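Local coordinates for prophenoloxidase b (Marsupenaeus japonicus, PDB 3WKY), which is a type 3 copper protein, the precursor of a phenoloxidase that probably oxidises monophenols and o-diphenols at a dicopper-oxygen centre, at residues N355-N358 / L359-F363; A71-K74 / Q75-Q78; I286-V289 / D290-Y293. All coordinates share one frame; numbering follows the deposited sequence. Where two conformers were deposited one is given.

How the contacts relate
Contacts 1 and 2 both reach the dicopper cluster, from different parts of the chain. Contact 1, on helix 356-365, is the buried one and supplies copper ligands; contact 2 is the partly buried start of helix 74-89, whose F72 stacks on H361 of contact 1. Contact 3 lies farther out, in the loop before helix 294-310, where half of its touching residues are exposed and other subunits come close. Its N292 packs on L359 and F363, joining it to the helix of contact 1. The chemistry changes accordingly: metal coordination in contact 1, an asparagine N-cap at the helix start in contact 2, and tight turns with bridging waters in contact 3.

Contact 1: N355-N358 / L359-F363; sequences NIHN and LGHDF. With CUO (Cu2-o2 cluster), chain J.
H357 and H361, one helical turn apart, bring their NE2 atoms to the same copper ion. Along H361, CB rests 3.3 Å from N358 O. With CG anti to the carbonyl carbon (chi1 -88°), the ring leans back toward H357, and its CD2 comes 3.4 Å from H357 NE2. At the tip, H361 NE2 binds CU2 of the cluster at 2.1 Å, while CE1 passes 3.3 Å from the cluster atom O2. ND1 is hydrogen-bonded to M381 O, which fixes the ring's rotation, as E343 O does for H357 ND1. H357 NE2 meets CU2 at 2.1 Å, its ring turned 77° from that of H361.

At the start of the helix, L359 N bonds N355 O at 3.2 Å, and the branch of L359 crosses N355 at about a right angle, its CG 4.0 Å from N355 ND2; N355 OD1 is hydrogen-bonded to A344 N. Trimming L359 to an alanine is likely to leave a gap between N355 and W300 of helix 294-310.

H397 completes the ion's ligands: two histidines four apart on one helix and a third from another mark each half of a type 3 copper site, here, by its later place in the chain, CuB.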
ATOM      1  N   ASN A 355       2.262   7.069 -30.484  1.00 15.84           N
ATOM      2  CA  ASN A 355       1.340   8.185 -30.633  1.00 14.70           C
ATOM      3  C   ASN A 355       1.047   8.714 -29.229  1.00 17.10           C
ATOM      4  O   ASN A 355      -0.116   8.797 -28.813  1.00 15.33           O
ATOM      5  CB  ASN A 355       0.050   7.687 -31.314  1.00 13.99           C
ATOM      6  CG  ASN A 355      -0.898   8.825 -31.708  1.00 17.91           C
ATOM      7  OD1 ASN A 355      -0.474   9.964 -31.878  1.00 18.22           O
ATOM      8  ND2 ASN A 355      -2.196   8.506 -31.852  1.00 16.24           N
ATOM      9  N   ILE A 356       2.109   9.067 -28.504  1.00 15.58           N
ATOM     10  CA  ILE A 356       2.007   9.331 -27.067  1.00 15.55           C
ATOM     11  C   ILE A 356       1.090  10.486 -26.717  1.00 14.80           C
ATOM     12  O   ILE A 356       0.177  10.346 -25.911  1.00 14.45           O
ATOM     13  CB  ILE A 356       3.389   9.608 -26.442  1.00 13.72           C
ATOM     14  CG1 ILE A 356       4.253   8.342 -26.476  1.00 14.18           C
ATOM     15  CG2 ILE A 356       3.233  10.117 -24.996  1.00 17.06           C
ATOM     16  CD1 ILE A 356       5.767   8.654 -26.311  1.00 16.10           C
ATOM     17  N   HIS A 357       1.339  11.651 -27.298  1.00 13.74           N
ATOM     18  CA  HIS A 357       0.601  12.822 -26.862  1.00 14.45           C
ATOM     19  C   HIS A 357      -0.897  12.748 -27.188  1.00 16.82           C
ATOM     20  O   HIS A 357      -1.741  13.076 -26.334  1.00 12.92           O
ATOM     21  CB  HIS A 357       1.214  14.109 -27.423  1.00 14.33           C
ATOM     22  CG  HIS A 357       0.216  15.201 -27.579  1.00 13.33           C
ATOM     23  ND1 HIS A 357      -0.516  15.372 -28.735  1.00 14.19           N
ATOM     24  CD2 HIS A 357      -0.214  16.157 -26.712  1.00 13.10           C
ATOM     25  CE1 HIS A 357      -1.349  16.386 -28.580  1.00 13.10           C
ATOM     26  NE2 HIS A 357      -1.175  16.883 -27.374  1.00 13.83           N
ATOM     27  N   ASN A 358      -1.240  12.318 -28.405  1.00 14.39           N
ATOM     28  CA  ASN A 358      -2.655  12.237 -28.785  1.00 13.28           C
ATOM     29  C   ASN A 358      -3.403  11.224 -27.924  1.00 15.14           C
ATOM     30  O   ASN A 358      -4.511  11.497 -27.432  1.00 13.83           O
ATOM     31  CB  ASN A 358      -2.829  11.872 -30.271  1.00 13.81           C
ATOM     32  CG  ASN A 358      -2.434  13.015 -31.201  1.00 15.02           C
ATOM     33  OD1 ASN A 358      -2.456  14.178 -30.803  1.00 16.33           O
ATOM     34  ND2 ASN A 358      -2.068  12.684 -32.437  1.00 16.56           N
ATOM     35  N   LEU A 359      -2.815  10.045 -27.759  1.00 13.55           N
ATOM     36  CA  LEU A 359      -3.506   9.005 -27.000  1.00 15.41           C
ATOM     37  C   LEU A 359      -3.637   9.408 -25.540  1.00 16.70           C
ATOM     38  O   LEU A 359      -4.636   9.093 -24.891  1.00 16.54           O
ATOM     39  CB  LEU A 359      -2.833   7.645 -27.151  1.00 13.39           C
ATOM     40  CG  LEU A 359      -3.328   6.905 -28.401  1.00 14.68           C
ATOM     41  CD1 LEU A 359      -2.397   5.756 -28.763  1.00 15.52           C
ATOM     42  CD2 LEU A 359      -4.755   6.386 -28.184  1.00 18.06           C
ATOM     43  N   GLY A 360      -2.650  10.139 -25.036  1.00 15.09           N
ATOM     44  CA  GLY A 360      -2.697  10.621 -23.664  1.00 16.43           C
ATOM     45  C   GLY A 360      -3.924  11.474 -23.421  1.00 16.06           C
ATOM     46  O   GLY A 360      -4.536  11.395 -22.366  1.00 12.15           O
ATOM     47  N   HIS A 361      -4.288  12.315 -24.392  1.00 12.50           N
ATOM     48  CA  HIS A 361      -5.534  13.075 -24.279  1.00 11.84           C
ATOM     49  C   HIS A 361      -6.732  12.157 -24.118  1.00 13.88           C
ATOM     50  O   HIS A 361      -7.637  12.417 -23.310  1.00 15.52           O
ATOM     51  CB  HIS A 361      -5.769  13.899 -25.530  1.00 14.48           C
ATOM     52  CG  HIS A 361      -5.138  15.248 -25.470  1.00 13.41           C
ATOM     53  ND1 HIS A 361      -5.807  16.350 -24.991  1.00 13.51           N
ATOM     54  CD2 HIS A 361      -3.898  15.666 -25.811  1.00 16.85           C
ATOM     55  CE1 HIS A 361      -5.008  17.403 -25.048  1.00 18.99           C
ATOM     56  NE2 HIS A 361      -3.849  17.004 -25.530  1.00 12.89           N
ATOM     57  N   ASP A 362      -6.754  11.101 -24.916  1.00 15.53           N
ATOM     58  CA  ASP A 362      -7.860  10.159 -24.865  1.00 16.29           C
ATOM     59  C   ASP A 362      -7.872   9.294 -23.594  1.00 17.35           C
ATOM     60  O   ASP A 362      -8.941   8.982 -23.068  1.00 17.30           O
ATOM     61  CB  ASP A 362      -7.867   9.288 -26.125  1.00 18.99           C
ATOM     62  CG  ASP A 362      -8.323  10.061 -27.360  1.00 31.39           C
ATOM     63  OD1 ASP A 362      -8.996  11.105 -27.198  1.00 25.46           O
ATOM     64  OD2 ASP A 362      -8.008   9.627 -28.488  1.00 30.09           O
ATOM     65  N   PHE A 363      -6.701   8.888 -23.111  1.00 16.94           N
ATOM     66  CA  PHE A 363      -6.645   8.204 -21.814  1.00 14.23           C
ATOM     67  C   PHE A 363      -7.213   9.094 -20.711  1.00 15.62           C
ATOM     68  O   PHE A 363      -7.990   8.639 -19.880  1.00 15.95           O
ATOM     69  CB  PHE A 363      -5.207   7.854 -21.436  1.00 14.00           C
ATOM     70  CG  PHE A 363      -4.691   6.564 -22.025  1.00 15.56           C
ATOM     71  CD1 PHE A 363      -4.623   6.372 -23.402  1.00 17.93           C
ATOM     72  CD2 PHE A 363      -4.222   5.556 -21.188  1.00 15.09           C
ATOM     73  CE1 PHE A 363      -4.115   5.194 -23.931  1.00 18.23           C
ATOM     74  CE2 PHE A 363      -3.699   4.374 -21.715  1.00 16.67           C
ATOM     75  CZ  PHE A 363      -3.652   4.192 -23.084  1.00 15.34           C
TER
HETATM   76 CU1  CUO J 708      -2.834  21.288 -28.265  1.00 26.47          CU
HETATM   77 CU2  CUO J 708      -2.402  18.290 -26.318  1.00 20.77          CU
HETATM   78  O1  CUO J 708      -2.600  19.322 -27.999  1.00 34.54           O
HETATM   79  O2  CUO J 708      -3.883  19.726 -27.027  1.00 28.87           O

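Contact 2: A71-K74 / Q75-Q78; sequences AFNK and QHSQ. With CUO (Cu2-o2 cluster), chain J.
The backbone N of S77 bonds N73 O at 2.9 Å, almost straight at 165°. In the conformer given, one of two deposited, S77 OG also lies near this oxygen and near K74 O, and its proton is not assigned to either carbonyl; Y208 OH is a further hydrogen-bond partner.

N73 is the N-cap of helix 74-89. Its CG is anti to the backbone N (chi1 172°), which swings the amide over the first turn, where OD1 accepts from H76 N at 3.0 Å in the carbonyl plane. In one of its two conformers the amide of Q75, bent at chi2, crosses that of N73 obliquely, the two planes 29° apart, and N73 ND2 gives Q75 OE1 a weak bond of 3.3 Å. H76 places CD2 3.5 Å from N73 OD1.

One residue before the cap, F72 leaves the helix start for the copper site. Its ring stacks on H361 and presents an edge to the cluster, CZ being 3.5 Å from the cluster atom O2, consistent with the placeholder phenylalanine that obstructs substrate entry in inactive relatives.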
ATOM      1  N   ALA A  71     -10.770  15.194 -31.644  1.00 16.63           N
ATOM      2  CA  ALA A  71      -9.666  15.566 -32.507  1.00 20.14           C
ATOM      3  C   ALA A  71      -8.422  14.691 -32.371  1.00 23.01           C
ATOM      4  O   ALA A  71      -7.647  14.567 -33.320  1.00 22.19           O
ATOM      5  CB  ALA A  71      -9.321  17.038 -32.298  1.00 20.91           C
ATOM      6  N   PHE A  72      -8.231  14.071 -31.207  1.00 17.55           N
ATOM      7  CA  PHE A  72      -7.006  13.303 -30.971  1.00 17.93           C
ATOM      8  C   PHE A  72      -7.164  11.852 -31.382  1.00 19.94           C
ATOM      9  O   PHE A  72      -6.190  11.093 -31.394  1.00 20.73           O
ATOM     10  CB  PHE A  72      -6.585  13.401 -29.496  1.00 16.63           C
ATOM     11  CG  PHE A  72      -6.475  14.815 -29.008  1.00 16.02           C
ATOM     12  CD1 PHE A  72      -5.340  15.562 -29.274  1.00 18.36           C
ATOM     13  CD2 PHE A  72      -7.527  15.415 -28.320  1.00 16.70           C
ATOM     14  CE1 PHE A  72      -5.251  16.871 -28.857  1.00 19.31           C
ATOM     15  CE2 PHE A  72      -7.443  16.727 -27.901  1.00 17.83           C
ATOM     16  CZ  PHE A  72      -6.296  17.452 -28.161  1.00 20.41           C
ATOM     17  N   ASN A  73      -8.397  11.480 -31.714  1.00 19.29           N
ATOM     18  CA  ASN A  73      -8.725  10.120 -32.111  1.00 21.25           C
ATOM     19  C   ASN A  73      -8.488   9.924 -33.607  1.00 22.93           C
ATOM     20  O   ASN A  73      -8.925  10.739 -34.429  1.00 20.71           O
ATOM     21  CB  ASN A  73     -10.176   9.807 -31.742  1.00 19.65           C
ATOM     22  CG  ASN A  73     -10.644   8.474 -32.297  1.00 29.99           C
ATOM     23  OD1 ASN A  73     -11.129   8.393 -33.430  1.00 24.81           O
ATOM     24  ND2 ASN A  73     -10.506   7.419 -31.498  1.00 27.78           N
ATOM     25  N   LYS A  74      -7.790   8.850 -33.961  1.00 21.23           N
ATOM     26  CA  LYS A  74      -7.378   8.592 -35.344  0.54 24.27           C
ATOM     27  C   LYS A  74      -8.545   8.525 -36.335  1.00 22.42           C
ATOM     28  O   LYS A  74      -8.473   9.057 -37.444  1.00 22.99           O
ATOM     29  CB  LYS A  74      -6.579   7.291 -35.406  0.54 29.70           C
ATOM     30  CG  LYS A  74      -6.091   6.913 -36.795  0.54 28.79           C
ATOM     31  CD  LYS A  74      -5.637   5.464 -36.827  0.54 33.62           C
ATOM     32  CE  LYS A  74      -4.777   5.175 -38.048  0.54 40.95           C
ATOM     33  NZ  LYS A  74      -4.532   3.713 -38.215  0.54 36.88           N
ATOM     34  N   GLN A  75      -9.615   7.845 -35.935  1.00 24.45           N
ATOM     35  CA  GLN A  75     -10.768   7.697 -36.808  0.57 24.38           C
ATOM     36  C   GLN A  75     -11.485   9.033 -37.033  1.00 26.14           C
ATOM     37  O   GLN A  75     -11.867   9.353 -38.167  1.00 22.98           O
ATOM     38  CB  GLN A  75     -11.726   6.628 -36.261  0.57 26.35           C
ATOM     39  CG  GLN A  75     -11.186   5.201 -36.371  0.57 25.38           C
ATOM     40  CD  GLN A  75     -10.361   4.751 -35.162  0.57 38.23           C
ATOM     41  OE1 GLN A  75     -10.153   5.502 -34.204  0.57 28.29           O
ATOM     42  NE2 GLN A  75      -9.892   3.508 -35.207  0.57 42.97           N
ATOM     43  N   HIS A  76     -11.646   9.820 -35.973  1.00 21.32           N
ATOM     44  CA  HIS A  76     -12.284  11.125 -36.103  1.00 19.60           C
ATOM     45  C   HIS A  76     -11.440  12.068 -36.964  1.00 23.63           C
ATOM     46  O   HIS A  76     -11.981  12.788 -37.805  1.00 23.03           O
ATOM     47  CB  HIS A  76     -12.558  11.761 -34.737  1.00 18.41           C
ATOM     48  CG  HIS A  76     -13.796  11.252 -34.062  1.00 19.31           C
ATOM     49  ND1 HIS A  76     -14.758  12.095 -33.547  1.00 20.05           N
ATOM     50  CD2 HIS A  76     -14.233   9.992 -33.819  1.00 24.41           C
ATOM     51  CE1 HIS A  76     -15.732  11.378 -33.016  1.00 22.93           C
ATOM     52  NE2 HIS A  76     -15.436  10.098 -33.161  1.00 21.94           N
ATOM     53  N   SER A  77     -10.126  12.073 -36.752  1.00 21.94           N
ATOM     54  CA  SER A  77      -9.277  12.952 -37.545  0.82 24.24           C
ATOM     55  C   SER A  77      -9.276  12.550 -39.026  1.00 24.25           C
ATOM     56  O   SER A  77      -9.261  13.427 -39.892  1.00 22.14           O
ATOM     57  CB  SER A  77      -7.853  13.047 -36.978  0.82 24.00           C
ATOM     58  OG  SER A  77      -7.237  11.780 -36.919  0.82 26.09           O
ATOM     59  N   GLN A  78      -9.323  11.251 -39.313  1.00 21.08           N
ATOM     60  CA  GLN A  78      -9.361  10.796 -40.701  1.00 26.70           C
ATOM     61  C   GLN A  78     -10.651  11.255 -41.385  1.00 25.09           C
ATOM     62  O   GLN A  78     -10.658  11.553 -42.580  1.00 25.24           O
ATOM     63  CB  GLN A  78      -9.217   9.271 -40.793  1.00 26.99           C
ATOM     64  CG  GLN A  78      -9.034   8.746 -42.227  1.00 28.37           C
ATOM     65  CD  GLN A  78      -7.742   9.232 -42.867  1.00 32.57           C
ATOM     66  OE1 GLN A  78      -6.664   9.095 -42.294  1.00 32.21           O
ATOM     67  NE2 GLN A  78      -7.851   9.806 -44.060  1.00 31.04           N
TER
HETATM   68 CU1  CUO J 708      -2.834  21.288 -28.265  1.00 26.47          CU
HETATM   69 CU2  CUO J 708      -2.402  18.290 -26.318  1.00 20.77          CU
HETATM   70  O1  CUO J 708      -2.600  19.322 -27.999  1.00 34.54           O
HETATM   71  O2  CUO J 708      -3.883  19.726 -27.027  1.00 28.87           O

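Contact 3: I286-V289 / D290-Y293; sequences IPLV and DSNY
L288 O is held twice by S291, and a water adds a third donor. The backbone N of S291 bonds it at 3.1 Å from well above the carbonyl plane, and the hydroxyl OG donates to it at a modelled 2.5 Å, short enough that the exact length is doubtful. S291 OG stands anti to its carbonyl carbon (chi1 -57°), turned back over the chain, where L288 CD1 also touches it at 3.5 Å. One residue earlier the same kind of turn closes with D290 N bonding P287 O at 3.0 Å, so that two successive three-residue-apart bonds shape a short 3-10 turn.

The carboxylate of D290 reaches back obliquely to CD and CG of P287, with OD2 3.5 Å from P287 CD, while OD1 lies 3.7 Å from V289 CG2. The peptide bond before P287 is cis, which kinks the chain as it enters the turn.

Waters form the next layer. One sits between I286 O and D290 OD2; another, the third donor to L288 O, also bonds Y293 OH, in the plane of the tyrosine ring; a third donates to S291 O at 2.8 Å. Beyond them, E285 N is hydrogen-bonded to S291 OG, and Q296 OE1 pairs with both N292 ND2 and Y293 N. Y293 stacks on Y293 of the second subunit, and L288 packs against W300 of that same neighbouring subunit.

With its proton probably committed to L288 O, the serine hydroxyl meets E285 N as an acceptor; one hydroxyl thus links the turn to the residue E285 that precedes it, just where the loop comes up against another subunit.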
ATOM      1  N   ILE A 286     -14.148  -0.307 -27.672  1.00 21.05           N
ATOM      2  CA  ILE A 286     -15.119  -1.146 -28.364  1.00 19.79           C
ATOM      3  C   ILE A 286     -14.976  -0.784 -29.835  1.00 21.57           C
ATOM      4  O   ILE A 286     -15.280   0.342 -30.215  1.00 24.56           O
ATOM      5  CB  ILE A 286     -16.552  -0.845 -27.908  1.00 28.26           C
ATOM      6  CG1 ILE A 286     -16.668  -1.012 -26.392  1.00 26.72           C
ATOM      7  CG2 ILE A 286     -17.558  -1.755 -28.650  1.00 25.54           C
ATOM      8  CD1 ILE A 286     -17.951  -0.446 -25.804  1.00 34.40           C
ATOM      9  N   PRO A 287     -14.475  -1.719 -30.660  1.00 23.20           N
ATOM     10  CA  PRO A 287     -14.095  -3.084 -30.282  1.00 24.16           C
ATOM     11  C   PRO A 287     -12.772  -3.135 -29.528  1.00 19.85           C
ATOM     12  O   PRO A 287     -11.949  -2.217 -29.643  1.00 19.91           O
ATOM     13  CB  PRO A 287     -13.951  -3.788 -31.634  1.00 23.94           C
ATOM     14  CG  PRO A 287     -13.478  -2.692 -32.546  1.00 26.13           C
ATOM     15  CD  PRO A 287     -14.199  -1.448 -32.084  1.00 25.86           C
ATOM     16  N   LEU A 288     -12.589  -4.211 -28.761  1.00 20.77           N
ATOM     17  CA  LEU A 288     -11.416  -4.382 -27.912  1.00 20.63           C
ATOM     18  C   LEU A 288     -10.110  -4.321 -28.702  1.00 22.76           C
ATOM     19  O   LEU A 288      -9.087  -3.863 -28.184  1.00 18.28           O
ATOM     20  CB  LEU A 288     -11.529  -5.705 -27.138  1.00 19.84           C
ATOM     21  CG  LEU A 288     -10.454  -6.082 -26.116  1.00 22.35           C
ATOM     22  CD1 LEU A 288     -10.357  -5.026 -25.010  1.00 22.84           C
ATOM     23  CD2 LEU A 288     -10.765  -7.455 -25.526  1.00 17.77           C
ATOM     24  N   VAL A 289     -10.132  -4.747 -29.966  1.00 20.61           N
ATOM     25  CA  VAL A 289      -8.899  -4.739 -30.754  1.00 19.41           C
ATOM     26  C   VAL A 289      -8.376  -3.325 -30.990  1.00 19.58           C
ATOM     27  O   VAL A 289      -7.216  -3.148 -31.361  1.00 24.20           O
ATOM     28  CB  VAL A 289      -9.038  -5.478 -32.108  1.00 30.19           C
ATOM     29  CG1 VAL A 289      -9.347  -6.957 -31.882  1.00 24.74           C
ATOM     30  CG2 VAL A 289     -10.108  -4.810 -32.977  1.00 26.06           C
ATOM     31  N   ASP A 290      -9.218  -2.318 -30.769  1.00 21.26           N
ATOM     32  CA  ASP A 290      -8.790  -0.924 -30.940  1.00 18.32           C
ATOM     33  C   ASP A 290      -8.232  -0.281 -29.665  1.00 21.12           C
ATOM     34  O   ASP A 290      -8.095   0.939 -29.588  1.00 17.39           O
ATOM     35  CB  ASP A 290      -9.945  -0.060 -31.456  1.00 26.37           C
ATOM     36  CG  ASP A 290     -10.332  -0.393 -32.883  1.00 34.78           C
ATOM     37  OD1 ASP A 290      -9.643  -1.224 -33.511  1.00 31.41           O
ATOM     38  OD2 ASP A 290     -11.324   0.184 -33.374  1.00 33.41           O
ATOM     39  N   SER A 291      -7.887  -1.102 -28.682  1.00 19.87           N
ATOM     40  CA  SER A 291      -7.456  -0.604 -27.372  1.00 15.16           C
ATOM     41  C   SER A 291      -6.018  -0.108 -27.320  1.00 16.85           C
ATOM     42  O   SER A 291      -5.207  -0.398 -28.213  1.00 17.77           O
ATOM     43  CB  SER A 291      -7.645  -1.714 -26.338  1.00 15.05           C
ATOM     44  OG  SER A 291      -8.991  -2.109 -26.353  1.00 16.82           O
ATOM     45  N   ASN A 292      -5.708   0.661 -26.273  1.00 14.53           N
ATOM     46  CA  ASN A 292      -4.331   1.082 -26.002  1.00 13.71           C
ATOM     47  C   ASN A 292      -4.051   0.965 -24.507  1.00 15.32           C
ATOM     48  O   ASN A 292      -4.994   0.954 -23.706  1.00 15.82           O
ATOM     49  CB  ASN A 292      -4.060   2.512 -26.498  1.00 15.49           C
ATOM     50  CG  ASN A 292      -3.955   2.586 -28.012  1.00 17.34           C
ATOM     51  OD1 ASN A 292      -4.900   2.990 -28.685  1.00 17.29           O
ATOM     52  ND2 ASN A 292      -2.808   2.169 -28.553  1.00 16.39           N
ATOM     53  N   TYR A 293      -2.774   0.857 -24.136  1.00 12.92           N
ATOM     54  CA  TYR A 293      -2.426   0.460 -22.759  1.00 14.96           C
ATOM     55  C   TYR A 293      -1.378   1.366 -22.151  1.00 13.17           C
ATOM     56  O   TYR A 293      -0.537   1.900 -22.864  1.00 14.14           O
ATOM     57  CB  TYR A 293      -1.950  -0.992 -22.764  1.00 12.57           C
ATOM     58  CG  TYR A 293      -3.004  -1.906 -23.356  1.00 12.03           C
ATOM     59  CD1 TYR A 293      -3.119  -2.085 -24.737  1.00 18.66           C
ATOM     60  CD2 TYR A 293      -3.917  -2.546 -22.534  1.00 14.13           C
ATOM     61  CE1 TYR A 293      -4.132  -2.909 -25.273  1.00 19.06           C
ATOM     62  CE2 TYR A 293      -4.917  -3.367 -23.055  1.00 17.12           C
ATOM     63  CZ  TYR A 293      -5.014  -3.548 -24.421  1.00 19.81           C
ATOM     64  OH  TYR A 293      -6.026  -4.365 -24.909  1.00 20.01           O
TER
HETATM   65  O   HOH W   1     -13.313   2.242 -31.803  1.00 50.82           O
HETATM   66  O   HOH W   2      -6.143  -4.713 -27.411  1.00 26.11           O
HETATM   67  O   HOH W   3      -5.115  -0.563 -31.006  1.00 39.75           O